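Local coordinates for capsid protein (Bocavirus gorilla/GBoV1/2009, PDB 7LNK), which forms, as 60 copies, the T=1 icosahedral shell of a parvovirus, the protein coat that probably encloses and protects the viral genome, at residues E166-G172 with V296-T300; A223-P227 with I506-L510. One frame throughout, in Å; residues are numbered along the deposited sequence.

Contact 1: residues E166-G172 with V296-T300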
ATOM      1  N   GLU A 166     109.112 -41.632 -26.289  1.00 30.84           N
ATOM      2  CA  GLU A 166     110.205 -42.404 -25.708  1.00 30.84           C
ATOM      3  C   GLU A 166     109.696 -43.348 -24.627  1.00 30.84           C
ATOM      4  O   GLU A 166     110.326 -44.371 -24.332  1.00 30.84           O
ATOM      5  CB  GLU A 166     111.278 -41.469 -25.150  1.00 32.31           C
ATOM      6  CG  GLU A 166     112.511 -42.182 -24.623  1.00 32.31           C
ATOM      7  CD  GLU A 166     113.305 -42.884 -25.712  1.00 32.31           C
ATOM      8  OE1 GLU A 166     113.094 -42.587 -26.903  1.00 32.31           O
ATOM      9  OE2 GLU A 166     114.131 -43.756 -25.384  1.00 32.31           O
ATOM     10  N   LEU A 167     108.549 -43.027 -24.037  1.00 29.98           N
ATOM     11  CA  LEU A 167     107.904 -43.941 -23.106  1.00 29.98           C
ATOM     12  C   LEU A 167     107.196 -45.074 -23.832  1.00 29.98           C
ATOM     13  O   LEU A 167     107.009 -46.154 -23.271  1.00 29.98           O
ATOM     14  CB  LEU A 167     106.918 -43.172 -22.233  1.00 29.28           C
ATOM     15  CG  LEU A 167     107.378 -42.599 -20.899  1.00 29.28           C
ATOM     16  CD1 LEU A 167     108.501 -41.613 -21.040  1.00 29.28           C
ATOM     17  CD2 LEU A 167     106.185 -41.919 -20.280  1.00 29.28           C
ATOM     18  N   ALA A 168     106.723 -44.823 -25.044  1.00 30.54           N
ATOM     19  CA  ALA A 168     105.988 -45.812 -25.821  1.00 30.54           C
ATOM     20  C   ALA A 168     106.830 -46.513 -26.881  1.00 30.54           C
ATOM     21  O   ALA A 168     106.304 -47.319 -27.643  1.00 30.54           O
ATOM     22  CB  ALA A 168     104.777 -45.169 -26.483  1.00 29.54           C
ATOM     23  N   ASP A 169     108.114 -46.200 -26.993  1.00 31.32           N
ATOM     24  CA  ASP A 169     108.792 -46.566 -28.230  1.00 31.32           C
ATOM     25  C   ASP A 169     109.273 -48.011 -28.274  1.00 31.32           C
ATOM     26  O   ASP A 169     109.805 -48.422 -29.308  1.00 31.32           O
ATOM     27  CB  ASP A 169     109.964 -45.621 -28.504  1.00 32.37           C
ATOM     28  CG  ASP A 169     110.986 -45.617 -27.405  1.00 32.37           C
ATOM     29  OD1 ASP A 169     110.750 -46.240 -26.350  1.00 32.37           O
ATOM     30  OD2 ASP A 169     112.048 -44.998 -27.606  1.00 32.37           O
ATOM     31  N   LEU A 170     109.087 -48.791 -27.209  1.00 32.38           N
ATOM     32  CA  LEU A 170     109.430 -50.214 -27.216  1.00 32.38           C
ATOM     33  C   LEU A 170     110.878 -50.446 -27.621  1.00 32.38           C
ATOM     34  O   LEU A 170     111.191 -51.261 -28.489  1.00 32.38           O
ATOM     35  CB  LEU A 170     108.474 -51.007 -28.106  1.00 31.27           C
ATOM     36  CG  LEU A 170     107.083 -51.363 -27.570  1.00 31.27           C
ATOM     37  CD1 LEU A 170     106.424 -50.320 -26.697  1.00 31.27           C
ATOM     38  CD2 LEU A 170     106.176 -51.846 -28.688  1.00 31.27           C
ATOM     39  N   ASP A 171     111.770 -49.728 -26.960  1.00 33.85           N
ATOM     40  CA  ASP A 171     113.197 -49.886 -27.153  1.00 33.85           C
ATOM     41  C   ASP A 171     113.805 -50.498 -25.902  1.00 33.85           C
ATOM     42  O   ASP A 171     113.279 -50.353 -24.797  1.00 33.85           O
ATOM     43  CB  ASP A 171     113.858 -48.546 -27.492  1.00 33.49           C
ATOM     44  CG  ASP A 171     113.632 -47.491 -26.430  1.00 33.49           C
ATOM     45  OD1 ASP A 171     112.877 -47.736 -25.473  1.00 33.49           O
ATOM     46  OD2 ASP A 171     114.211 -46.395 -26.562  1.00 33.49           O
ATOM     47  N   GLY A 172     114.885 -51.241 -26.091  1.00 36.04           N
ATOM     48  CA  GLY A 172     115.573 -51.820 -24.959  1.00 36.04           C
ATOM     49  C   GLY A 172     116.211 -53.153 -25.270  1.00 36.04           C
ATOM     50  O   GLY A 172     116.237 -53.583 -26.425  1.00 36.04           O
ATOM     51  N   VAL A 296     110.135 -47.796 -17.552  1.00 31.40           N
ATOM     52  CA  VAL A 296     110.353 -47.404 -18.933  1.00 31.40           C
ATOM     53  C   VAL A 296     111.835 -47.541 -19.255  1.00 31.40           C
ATOM     54  O   VAL A 296     112.688 -47.560 -18.362  1.00 31.40           O
ATOM     55  CB  VAL A 296     109.857 -45.962 -19.152  1.00 31.61           C
ATOM     56  CG1 VAL A 296     110.707 -44.988 -18.366  1.00 31.61           C
ATOM     57  CG2 VAL A 296     109.844 -45.598 -20.613  1.00 31.61           C
ATOM     58  N   TYR A 297     112.151 -47.664 -20.538  1.00 32.39           N
ATOM     59  CA  TYR A 297     113.532 -47.673 -20.993  1.00 32.39           C
ATOM     60  C   TYR A 297     113.804 -46.390 -21.761  1.00 32.39           C
ATOM     61  O   TYR A 297     113.104 -46.082 -22.730  1.00 32.39           O
ATOM     62  CB  TYR A 297     113.824 -48.888 -21.868  1.00 33.41           C
ATOM     63  CG  TYR A 297     115.237 -48.893 -22.381  1.00 33.41           C
ATOM     64  CD1 TYR A 297     116.281 -49.290 -21.568  1.00 33.41           C
ATOM     65  CD2 TYR A 297     115.531 -48.472 -23.664  1.00 33.41           C
ATOM     66  CE1 TYR A 297     117.574 -49.286 -22.023  1.00 33.41           C
ATOM     67  CE2 TYR A 297     116.820 -48.463 -24.126  1.00 33.41           C
ATOM     68  CZ  TYR A 297     117.839 -48.872 -23.303  1.00 33.41           C
ATOM     69  OH  TYR A 297     119.133 -48.865 -23.763  1.00 33.41           O
ATOM     70  N   ILE A 298     114.817 -45.647 -21.336  1.00 32.68           N
ATOM     71  CA  ILE A 298     115.181 -44.382 -21.955  1.00 32.68           C
ATOM     72  C   ILE A 298     116.607 -44.498 -22.461  1.00 32.68           C
ATOM     73  O   ILE A 298     117.552 -44.608 -21.671  1.00 32.68           O
ATOM     74  CB  ILE A 298     115.032 -43.211 -20.978  1.00 32.12           C
ATOM     75  CG1 ILE A 298     113.561 -43.005 -20.639  1.00 32.12           C
ATOM     76  CG2 ILE A 298     115.632 -41.957 -21.561  1.00 32.12           C
ATOM     77  CD1 ILE A 298     113.342 -42.050 -19.533  1.00 32.12           C
ATOM     78  N   ASN A 299     116.765 -44.487 -23.780  1.00 33.34           N
ATOM     79  CA  ASN A 299     118.072 -44.467 -24.416  1.00 33.34           C
ATOM     80  C   ASN A 299     118.520 -43.067 -24.820  1.00 33.34           C
ATOM     81  O   ASN A 299     119.576 -42.922 -25.439  1.00 33.34           O
ATOM     82  CB  ASN A 299     118.088 -45.423 -25.612  1.00 33.80           C
ATOM     83  CG  ASN A 299     117.046 -45.091 -26.653  1.00 33.80           C
ATOM     84  OD1 ASN A 299     116.709 -43.936 -26.874  1.00 33.80           O
ATOM     85  ND2 ASN A 299     116.528 -46.120 -27.306  1.00 33.80           N
ATOM     86  N   THR A 300     117.744 -42.039 -24.493  1.00 33.00           N
ATOM     87  CA  THR A 300     118.044 -40.670 -24.886  1.00 33.00           C
ATOM     88  C   THR A 300     118.359 -39.836 -23.652  1.00 33.00           C
ATOM     89  O   THR A 300     118.407 -40.338 -22.526  1.00 33.00           O
ATOM     90  CB  THR A 300     116.879 -40.047 -25.665  1.00 32.90           C
ATOM     91  OG1 THR A 300     115.701 -40.057 -24.855  1.00 32.90           O
ATOM     92  CG2 THR A 300     116.614 -40.823 -26.929  1.00 32.90           C
TER
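The segment 166-172 leaves the end of a short helix and curls against the irregular segment 296-300, which is extended from V296 to I298. The backbones come close at three CA pairs: E166 and I298 at 6.5 Å, L167 and V296 at 6.0 Å, G172 and Y297 at 6.1 Å. L170 makes the turn, leaving helical geometry with positive phi. One hydrogen bond crosses the gap, from N299 N to E166 OE2 (3.2 Å), which the long glutamate can reach while its CG packs 4.2 Å from I298 CG1. Next to it along the helix end, L167 CG touches V296 CG2 at 3.9 Å, an apolar contact suited to two branched side chains. At the far end G172 CA sits over the Y297 ring, 3.8 Å from its centroid, a CH-pi contact; a CB here would be jammed against the preceding carbonyl O. Acidic oxygens crowd between these points: E166 OE1 is 2.7 Å from D169 OD2, and E166 OE2 is 2.9 Å from D171 OD2, close acceptor pairs that are not hydrogen-bonded. E181 of helix 179-186 adds another carboxylate, which accepts a hydrogen bond from Y297 N. On the jelly-roll capsid fold, this packs a short EF-loop helix and the turn after it against the GH loop.

Contact 2: residues A223-P227 with I506-L510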
ATOM      1  N   ALA A 223     104.509  -0.039 -12.647  1.00 23.05           N
ATOM      2  CA  ALA A 223     105.015   0.397 -11.362  1.00 23.05           C
ATOM      3  C   ALA A 223     106.175   1.343 -11.626  1.00 23.05           C
ATOM      4  O   ALA A 223     107.131   0.980 -12.316  1.00 23.05           O
ATOM      5  CB  ALA A 223     105.447  -0.796 -10.515  1.00 23.54           C
ATOM      6  N   TYR A 224     106.071   2.567 -11.116  1.00 23.04           N
ATOM      7  CA  TYR A 224     107.170   3.509 -11.258  1.00 23.04           C
ATOM      8  C   TYR A 224     108.245   3.263 -10.211  1.00 23.04           C
ATOM      9  O   TYR A 224     109.390   3.697 -10.375  1.00 23.04           O
ATOM     10  CB  TYR A 224     106.643   4.938 -11.190  1.00 21.96           C
ATOM     11  CG  TYR A 224     105.947   5.289  -9.905  1.00 21.96           C
ATOM     12  CD1 TYR A 224     106.652   5.778  -8.824  1.00 21.96           C
ATOM     13  CD2 TYR A 224     104.580   5.159  -9.783  1.00 21.96           C
ATOM     14  CE1 TYR A 224     106.027   6.102  -7.663  1.00 21.96           C
ATOM     15  CE2 TYR A 224     103.945   5.482  -8.620  1.00 21.96           C
ATOM     16  CZ  TYR A 224     104.674   5.953  -7.562  1.00 21.96           C
ATOM     17  OH  TYR A 224     104.039   6.278  -6.393  1.00 21.96           O
ATOM     18  N   ILE A 225     107.901   2.567  -9.133  1.00 23.21           N
ATOM     19  CA  ILE A 225     108.873   2.161  -8.121  1.00 23.21           C
ATOM     20  C   ILE A 225     108.651   0.694  -7.791  1.00 23.21           C
ATOM     21  O   ILE A 225     107.569   0.142  -8.033  1.00 23.21           O
ATOM     22  CB  ILE A 225     108.769   3.021  -6.840  1.00 22.93           C
ATOM     23  CG1 ILE A 225     107.353   2.938  -6.271  1.00 22.93           C
ATOM     24  CG2 ILE A 225     109.235   4.429  -7.089  1.00 22.93           C
ATOM     25  CD1 ILE A 225     107.205   3.542  -4.922  1.00 22.93           C
ATOM     26  N   PRO A 226     109.669   0.030  -7.260  1.00 23.89           N
ATOM     27  CA  PRO A 226     109.488  -1.312  -6.732  1.00 23.89           C
ATOM     28  C   PRO A 226     108.713  -1.277  -5.429  1.00 23.89           C
ATOM     29  O   PRO A 226     108.585  -0.218  -4.799  1.00 23.89           O
ATOM     30  CB  PRO A 226     110.925  -1.788  -6.506  1.00 23.95           C
ATOM     31  CG  PRO A 226     111.713  -1.003  -7.443  1.00 23.95           C
ATOM     32  CD  PRO A 226     111.091   0.341  -7.443  1.00 23.95           C
ATOM     33  N   PRO A 227     108.173  -2.415  -4.992  1.00 24.06           N
ATOM     34  CA  PRO A 227     107.490  -2.446  -3.694  1.00 24.06           C
ATOM     35  C   PRO A 227     108.387  -2.101  -2.522  1.00 24.06           C
ATOM     36  O   PRO A 227     107.873  -1.786  -1.443  1.00 24.06           O
ATOM     37  CB  PRO A 227     106.989  -3.888  -3.605  1.00 23.40           C
ATOM     38  CG  PRO A 227     106.842  -4.300  -5.008  1.00 23.40           C
ATOM     39  CD  PRO A 227     107.976  -3.664  -5.736  1.00 23.40           C
ATOM     40  N   ILE A 506     100.886   3.570 -18.653  1.00 21.80           N
ATOM     41  CA  ILE A 506     100.049   4.153 -17.610  1.00 21.80           C
ATOM     42  C   ILE A 506     100.670   3.857 -16.254  1.00 21.80           C
ATOM     43  O   ILE A 506     100.768   2.699 -15.845  1.00 21.80           O
ATOM     44  CB  ILE A 506      98.616   3.620 -17.700  1.00 20.59           C
ATOM     45  CG1 ILE A 506      97.989   4.060 -19.018  1.00 20.59           C
ATOM     46  CG2 ILE A 506      97.797   4.124 -16.548  1.00 20.59           C
ATOM     47  CD1 ILE A 506      96.719   3.370 -19.341  1.00 20.59           C
ATOM     48  N   ASN A 507     101.075   4.905 -15.542  1.00 22.25           N
ATOM     49  CA  ASN A 507     101.677   4.723 -14.231  1.00 22.25           C
ATOM     50  C   ASN A 507     100.654   4.230 -13.222  1.00 22.25           C
ATOM     51  O   ASN A 507      99.446   4.392 -13.390  1.00 22.25           O
ATOM     52  CB  ASN A 507     102.304   6.021 -13.732  1.00 22.48           C
ATOM     53  CG  ASN A 507     103.575   6.362 -14.453  1.00 22.48           C
ATOM     54  OD1 ASN A 507     104.233   5.492 -15.005  1.00 22.48           O
ATOM     55  ND2 ASN A 507     103.936   7.634 -14.447  1.00 22.48           N
ATOM     56  N   LYS A 508     101.162   3.623 -12.163  1.00 22.68           N
ATOM     57  CA  LYS A 508     100.367   2.970 -11.140  1.00 22.68           C
ATOM     58  C   LYS A 508     100.974   3.251  -9.776  1.00 22.68           C
ATOM     59  O   LYS A 508     102.169   3.032  -9.565  1.00 22.68           O
ATOM     60  CB  LYS A 508     100.320   1.474 -11.417  1.00 22.97           C
ATOM     61  CG  LYS A 508      99.638   0.625 -10.404  1.00 22.97           C
ATOM     62  CD  LYS A 508      99.666  -0.801 -10.890  1.00 22.97           C
ATOM     63  CE  LYS A 508     101.034  -1.413 -10.768  1.00 22.97           C
ATOM     64  NZ  LYS A 508     101.025  -2.814 -11.244  1.00 22.97           N
ATOM     65  N   VAL A 509     100.157   3.738  -8.853  1.00 22.80           N
ATOM     66  CA  VAL A 509     100.567   3.912  -7.468  1.00 22.80           C
ATOM     67  C   VAL A 509     100.394   2.574  -6.770  1.00 22.80           C
ATOM     68  O   VAL A 509      99.300   2.003  -6.775  1.00 22.80           O
ATOM     69  CB  VAL A 509      99.757   5.012  -6.767  1.00 21.70           C
ATOM     70  CG1 VAL A 509     100.107   5.063  -5.305  1.00 21.70           C
ATOM     71  CG2 VAL A 509     100.041   6.342  -7.396  1.00 21.70           C
ATOM     72  N   LEU A 510     101.468   2.069  -6.179  1.00 24.01           N
ATOM     73  CA  LEU A 510     101.414   0.770  -5.524  1.00 24.01           C
ATOM     74  C   LEU A 510     100.647   0.824  -4.212  1.00 24.01           C
ATOM     75  O   LEU A 510      99.783  -0.008  -3.955  1.00 24.01           O
ATOM     76  CB  LEU A 510     102.817   0.234  -5.273  1.00 23.95           C
ATOM     77  CG  LEU A 510     103.650  -0.092  -6.503  1.00 23.95           C
ATOM     78  CD1 LEU A 510     105.015  -0.543  -6.076  1.00 23.95           C
ATOM     79  CD2 LEU A 510     102.965  -1.149  -7.338  1.00 23.95           C
ATOM     80  OXT LEU A 510     100.871   1.695  -3.375  1.00 23.95           O
TER
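Apolar packing dominates, and it centres on L510, the C-terminal residue. Its CD1 lies 4.2 Å from I225 CG1 and 4.3 Å from P227 CG, while its CD2 reaches A223 CB at 4.0 Å. A branched apolar side chain thus fills the space among A223, I225 and P227. The Y224 ring lies obliquely beside K508 and V509, with its CE2 4.2 Å from V509 CG2. Backbone oxygens are drawn in through van der Waals contacts, with L510 CD1 3.3 Å from I225 O and Y224 CE2 3.2 Å from K508 O; no hydrogen bond joins the segments. A223 ends strand 207-223, strand G of the BIDG sheet of the parvovirus jelly roll, and its CA approaches that of K508 to 5.3 Å. The small alanine side chain lies near the lysine's aliphatic part, A223 CB 4.5 Å from K508 CE. Ionic pairing brings in another copy of the protein: the terminal carboxylate of L510 makes a salt bridge to K390 of a neighbouring subunit, and P162 of that same subunit also packs on Y224 and I225.

In the fold
The two contacts lie far apart, their centres 51 Å from each other, yet both involve the long GH loop: contact 2 uses its start, just after strand 207-223, and contact 1 a later part. Along the chain their segments alternate. Contact 1 is a surface contact of a short helix and its following turn with a loop, and its chemistry is largely polar and acidic. Contact 2 is buried and largely apolar, placing the C-terminus beside the end of strand 207-223, where a neighbouring subunit covers it. M348 connects the two settings: it is backbone-bonded to A223 in its own chain, while M348 of another subunit packs on L167.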